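Local coordinates for RNA-binding protein RO60 (Deinococcus radiodurans, PDB 2NVO), which binds small RNAs that accumulate during recovery from ultraviolet irradiation and contributes to the organism's resistance to that radiation, at residues A99-T112 with M135-G148. Sequence-based numbering, arbitrary orientation.
Sequences ADPALLVLALIAKT and MLLHFLAFADALGG
Phe142 lies flat against the helix 100-112: Leu104 CB stands over the middle of its ring, 3.8 Å from the centroid and only 4° off the normal, a CH-pi contact. Leu104 CD1 covers the CD1 side of the same face, 3.7 Å from Phe142 CD1, brought there by a CG opposite the backbone N of Leu104 (chi1 166°) together with the turn at chi2. Phe142 is thus a knob among Asp100, Leu103, Leu104 and Ala107. Leu103 answers as a knob among Met135, His138, Phe139 and Phe142, its CD1 methyl touching the backbone O and CB of Met135. The backbones come nearest at Ala107 and Ala143, whose small side chains are consistent with this; the axes approach to 8.6 Å and cross at -50°. Phe139 slides in beside them, its CE1 3.6 Å from Ala107 CA, and Leu126 of helix 116-129 also packs against the Phe139 side chain. At one end the Asp100 carboxylate stands nearly perpendicular to the His138 ring, with OD2 near the ring plane and 3.1 Å from carbon CE1. At the other, Leu146 puts CD1 3.6 Å from Ala107 O and CB 3.5 Å from Lys111 CB. Bent at chi2 and chi3, the Lys111 chain curls past Ala143 CB and brings NZ to Gly148 O at 2.9 Å. The contact packs helices of the HEAT-like TROVE horseshoe through an apolar, aromatic-rich centre, while the lysine ties the end of one helix to the backbone that follows the other, its ammonium held by the carbonyls of Gly148 and, weakly, Gly147, and by the hydroxyl of Thr153.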
loop_
_atom_site.group_PDB
_atom_site.type_symbol
_atom_site.label_atom_id
_atom_site.label_comp_id
_atom_site.label_asym_id
_atom_site.label_seq_id
_atom_site.Cartn_x
_atom_site.Cartn_y
_atom_site.Cartn_z
ATOM N N ALA A 99 2.549 -7.781 -3.439
ATOM C CA ALA A 99 3.296 -8.821 -4.127
ATOM C C ALA A 99 2.478 -10.106 -4.311
ATOM O O ALA A 99 2.761 -10.897 -5.211
ATOM C CB ALA A 99 4.583 -9.108 -3.374
ATOM N N ASP A 100 1.452 -10.293 -3.478
ATOM C CA ASP A 100 0.652 -11.530 -3.455
ATOM C C ASP A 100 0.307 -12.128 -4.822
ATOM O O ASP A 100 0.565 -13.309 -5.059
ATOM C CB ASP A 100 -0.657 -11.330 -2.672
ATOM C CG ASP A 100 -0.436 -10.871 -1.249
ATOM O OD1 ASP A 100 0.565 -10.177 -0.967
ATOM O OD2 ASP A 100 -1.296 -11.193 -0.405
ATOM N N PRO A 101 -0.320 -11.331 -5.714
ATOM C CA PRO A 101 -0.757 -11.890 -7.002
ATOM C C PRO A 101 0.420 -12.380 -7.861
ATOM O O PRO A 101 0.273 -13.382 -8.566
ATOM C CB PRO A 101 -1.451 -10.707 -7.692
ATOM C CG PRO A 101 -1.894 -9.815 -6.565
ATOM C CD PRO A 101 -0.814 -9.957 -5.510
ATOM N N ALA A 102 1.539 -11.669 -7.816
ATOM C CA ALA A 102 2.722 -12.046 -8.587
ATOM C C ALA A 102 3.363 -13.304 -8.008
ATOM O O ALA A 102 3.880 -14.149 -8.750
ATOM C CB ALA A 102 3.726 -10.901 -8.626
ATOM N N LEU A 103 3.319 -13.429 -6.684
ATOM C CA LEU A 103 3.801 -14.624 -6.008
ATOM C C LEU A 103 2.965 -15.848 -6.368
ATOM O O LEU A 103 3.512 -16.925 -6.595
ATOM C CB LEU A 103 3.807 -14.415 -4.495
ATOM C CG LEU A 103 4.809 -13.358 -4.034
ATOM C CD1 LEU A 103 4.667 -13.079 -2.544
ATOM C CD2 LEU A 103 6.222 -13.818 -4.368
ATOM N N LEU A 104 1.645 -15.664 -6.441
ATOM C CA LEU A 104 0.714 -16.741 -6.765
ATOM C C LEU A 104 0.906 -17.193 -8.195
ATOM O O LEU A 104 0.981 -18.381 -8.470
ATOM C CB LEU A 104 -0.734 -16.278 -6.578
ATOM C CG LEU A 104 -1.833 -17.159 -7.183
ATOM C CD1 LEU A 104 -1.727 -18.602 -6.666
ATOM C CD2 LEU A 104 -3.230 -16.607 -6.910
ATOM N N VAL A 105 0.976 -16.233 -9.105
ATOM C CA VAL A 105 1.184 -16.536 -10.512
ATOM C C VAL A 105 2.504 -17.266 -10.720
ATOM O O VAL A 105 2.567 -18.254 -11.449
ATOM C CB VAL A 105 1.142 -15.262 -11.367
ATOM C CG1 VAL A 105 1.635 -15.561 -12.762
ATOM C CG2 VAL A 105 -0.288 -14.713 -11.419
ATOM N N LEU A 106 3.548 -16.784 -10.055
ATOM C CA LEU A 106 4.867 -17.399 -10.129
ATOM C C LEU A 106 4.835 -18.841 -9.646
ATOM O O LEU A 106 5.421 -19.724 -10.279
ATOM C CB LEU A 106 5.908 -16.601 -9.338
ATOM C CG LEU A 106 7.360 -16.971 -9.678
ATOM C CD1 LEU A 106 7.789 -16.422 -11.043
ATOM C CD2 LEU A 106 8.322 -16.490 -8.605
ATOM N N ALA A 107 4.152 -19.083 -8.529
ATOM C CA ALA A 107 3.961 -20.439 -8.048
ATOM C C ALA A 107 3.283 -21.310 -9.095
ATOM O O ALA A 107 3.715 -22.439 -9.328
ATOM C CB ALA A 107 3.169 -20.452 -6.741
ATOM N N LEU A 108 2.224 -20.798 -9.720
ATOM C CA LEU A 108 1.466 -21.576 -10.702
ATOM C C LEU A 108 2.351 -22.008 -11.870
ATOM O O LEU A 108 2.333 -23.167 -12.283
ATOM C CB LEU A 108 0.262 -20.790 -11.240
ATOM C CG LEU A 108 -0.941 -20.551 -10.330
ATOM C CD1 LEU A 108 -1.862 -19.478 -10.918
ATOM C CD2 LEU A 108 -1.703 -21.852 -10.100
ATOM N N ILE A 109 3.104 -21.060 -12.411
ATOM C CA ILE A 109 4.029 -21.353 -13.493
ATOM C C ILE A 109 5.086 -22.361 -13.025
ATOM O O ILE A 109 5.242 -23.435 -13.609
ATOM C CB ILE A 109 4.718 -20.075 -13.997
ATOM C CG1 ILE A 109 3.683 -19.035 -14.436
ATOM C CG2 ILE A 109 5.677 -20.406 -15.146
ATOM C CD1 ILE A 109 4.298 -17.676 -14.771
ATOM N N ALA A 110 5.785 -22.018 -11.950
ATOM C CA ALA A 110 6.855 -22.850 -11.421
ATOM C C ALA A 110 6.397 -24.275 -11.134
ATOM O O ALA A 110 7.149 -25.225 -11.362
ATOM C CB ALA A 110 7.454 -22.221 -10.161
ATOM N N LYS A 111 5.169 -24.424 -10.648
ATOM C CA LYS A 111 4.700 -25.724 -10.179
ATOM C C LYS A 111 3.891 -26.497 -11.210
ATOM O O LYS A 111 3.883 -27.720 -11.185
ATOM C CB LYS A 111 3.872 -25.588 -8.899
ATOM C CG LYS A 111 4.618 -24.994 -7.713
ATOM C CD LYS A 111 5.719 -25.899 -7.199
ATOM C CE LYS A 111 5.170 -27.223 -6.687
ATOM N NZ LYS A 111 6.147 -27.941 -5.816
ATOM N N THR A 112 3.202 -25.800 -12.106
ATOM C CA THR A 112 2.255 -26.481 -12.983
ATOM C C THR A 112 2.349 -26.148 -14.474
ATOM O O THR A 112 1.537 -26.629 -15.266
ATOM C CB THR A 112 0.796 -26.277 -12.514
ATOM O OG1 THR A 112 0.353 -24.957 -12.851
ATOM C CG2 THR A 112 0.677 -26.503 -11.011
ATOM N N MET A 135 7.749 -12.907 1.904
ATOM C CA MET A 135 7.276 -13.177 0.560
ATOM C C MET A 135 7.637 -14.592 0.111
ATOM O O MET A 135 6.862 -15.236 -0.578
ATOM C CB MET A 135 7.791 -12.132 -0.421
ATOM C CG MET A 135 7.218 -10.740 -0.187
ATOM S SD MET A 135 7.984 -9.523 -1.302
ATOM C CE MET A 135 7.526 -10.169 -2.873
ATOM N N LEU A 136 8.803 -15.075 0.526
ATOM C CA LEU A 136 9.197 -16.453 0.222
ATOM C C LEU A 136 8.284 -17.465 0.920
ATOM O O LEU A 136 7.915 -18.474 0.335
ATOM C CB LEU A 136 10.637 -16.725 0.638
ATOM C CG LEU A 136 11.028 -18.202 0.523
ATOM C CD1 LEU A 136 11.010 -18.664 -0.945
ATOM C CD2 LEU A 136 12.370 -18.483 1.186
ATOM N N LEU A 137 7.938 -17.192 2.174
ATOM C CA LEU A 137 7.076 -18.114 2.916
ATOM C C LEU A 137 5.664 -18.072 2.356
ATOM O O LEU A 137 4.934 -19.061 2.406
ATOM C CB LEU A 137 7.084 -17.798 4.405
ATOM C CG LEU A 137 8.488 -17.912 5.002
ATOM C CD1 LEU A 137 8.473 -17.572 6.479
ATOM C CD2 LEU A 137 9.131 -19.295 4.734
ATOM N N HIS A 138 5.294 -16.916 1.812
ATOM C CA HIS A 138 3.979 -16.717 1.217
ATOM C C HIS A 138 3.921 -17.450 -0.117
ATOM O O HIS A 138 2.931 -18.096 -0.454
ATOM C CB HIS A 138 3.725 -15.218 1.038
ATOM C CG HIS A 138 2.290 -14.869 0.798
ATOM N ND1 HIS A 138 1.893 -13.620 0.373
ATOM C CD2 HIS A 138 1.161 -15.607 0.905
ATOM C CE1 HIS A 138 0.578 -13.600 0.237
ATOM N NE2 HIS A 138 0.110 -14.796 0.556
ATOM N N PHE A 139 5.005 -17.360 -0.877
ATOM C CA PHE A 139 5.106 -18.080 -2.136
ATOM C C PHE A 139 4.947 -19.584 -1.895
ATOM O O PHE A 139 4.232 -20.262 -2.617
ATOM C CB PHE A 139 6.451 -17.763 -2.805
ATOM C CG PHE A 139 6.844 -18.744 -3.860
ATOM C CD1 PHE A 139 6.509 -18.524 -5.179
ATOM C CD2 PHE A 139 7.535 -19.897 -3.525
ATOM C CE1 PHE A 139 6.867 -19.429 -6.152
ATOM C CE2 PHE A 139 7.892 -20.805 -4.486
ATOM C CZ PHE A 139 7.556 -20.574 -5.805
ATOM N N LEU A 140 5.605 -20.092 -0.859
ATOM C CA LEU A 140 5.525 -21.509 -0.495
ATOM C C LEU A 140 4.111 -21.950 -0.093
ATOM O O LEU A 140 3.696 -23.074 -0.376
ATOM C CB LEU A 140 6.512 -21.819 0.634
ATOM C CG LEU A 140 7.997 -21.743 0.262
ATOM C CD1 LEU A 140 8.859 -22.014 1.474
ATOM C CD2 LEU A 140 8.315 -22.713 -0.890
ATOM N N ALA A 141 3.378 -21.072 0.579
ATOM C CA ALA A 141 1.975 -21.341 0.893
ATOM C C ALA A 141 1.138 -21.493 -0.381
ATOM O O ALA A 141 0.211 -22.291 -0.419
ATOM C CB ALA A 141 1.399 -20.252 1.783
ATOM N N PHE A 142 1.467 -20.731 -1.427
ATOM C CA PHE A 142 0.786 -20.870 -2.720
ATOM C C PHE A 142 1.222 -22.151 -3.442
ATOM O O PHE A 142 0.405 -22.859 -4.034
ATOM C CB PHE A 142 1.071 -19.675 -3.641
ATOM C CG PHE A 142 0.379 -18.399 -3.239
ATOM C CD1 PHE A 142 -0.993 -18.371 -2.999
ATOM C CD2 PHE A 142 1.099 -17.212 -3.135
ATOM C CE1 PHE A 142 -1.628 -17.183 -2.639
ATOM C CE2 PHE A 142 0.465 -16.018 -2.768
ATOM C CZ PHE A 142 -0.889 -16.006 -2.526
ATOM N N ALA A 143 2.520 -22.434 -3.398
ATOM C CA ALA A 143 3.083 -23.567 -4.132
ATOM C C ALA A 143 2.717 -24.926 -3.532
ATOM O O ALA A 143 2.607 -25.914 -4.256
ATOM C CB ALA A 143 4.604 -23.428 -4.240
ATOM N N ASP A 144 2.533 -24.986 -2.215
ATOM C CA ASP A 144 2.359 -26.281 -1.569
ATOM C C ASP A 144 1.037 -26.937 -1.948
ATOM O O ASP A 144 0.819 -28.112 -1.669
ATOM C CB ASP A 144 2.595 -26.241 -0.044
ATOM C CG ASP A 144 1.475 -25.540 0.739
ATOM O OD1 ASP A 144 0.347 -25.377 0.220
ATOM O OD2 ASP A 144 1.739 -25.167 1.907
ATOM N N ALA A 145 0.175 -26.181 -2.617
ATOM C CA ALA A 145 -1.089 -26.722 -3.093
ATOM C C ALA A 145 -1.021 -27.101 -4.565
ATOM O O ALA A 145 -2.052 -27.304 -5.197
ATOM C CB ALA A 145 -2.208 -25.723 -2.865
ATOM N N LEU A 146 0.190 -27.206 -5.107
ATOM C CA LEU A 146 0.352 -27.422 -6.540
ATOM C C LEU A 146 1.321 -28.561 -6.865
ATOM O O LEU A 146 1.436 -28.970 -8.024
ATOM C CB LEU A 146 0.830 -26.137 -7.228
ATOM C CG LEU A 146 0.091 -24.821 -6.970
ATOM C CD1 LEU A 146 0.806 -23.674 -7.667
ATOM C CD2 LEU A 146 -1.348 -24.899 -7.417
ATOM N N GLY A 147 2.024 -29.067 -5.858
ATOM C CA GLY A 147 2.981 -30.134 -6.090
ATOM C C GLY A 147 3.924 -30.365 -4.928
ATOM O O GLY A 147 3.993 -29.547 -4.008
ATOM N N GLY A 148 4.646 -31.484 -4.974
ATOM C CA GLY A 148 5.600 -31.846 -3.937
ATOM C C GLY A 148 7.014 -31.355 -4.206
ATOM O O GLY A 148 7.248 -30.546 -5.105
#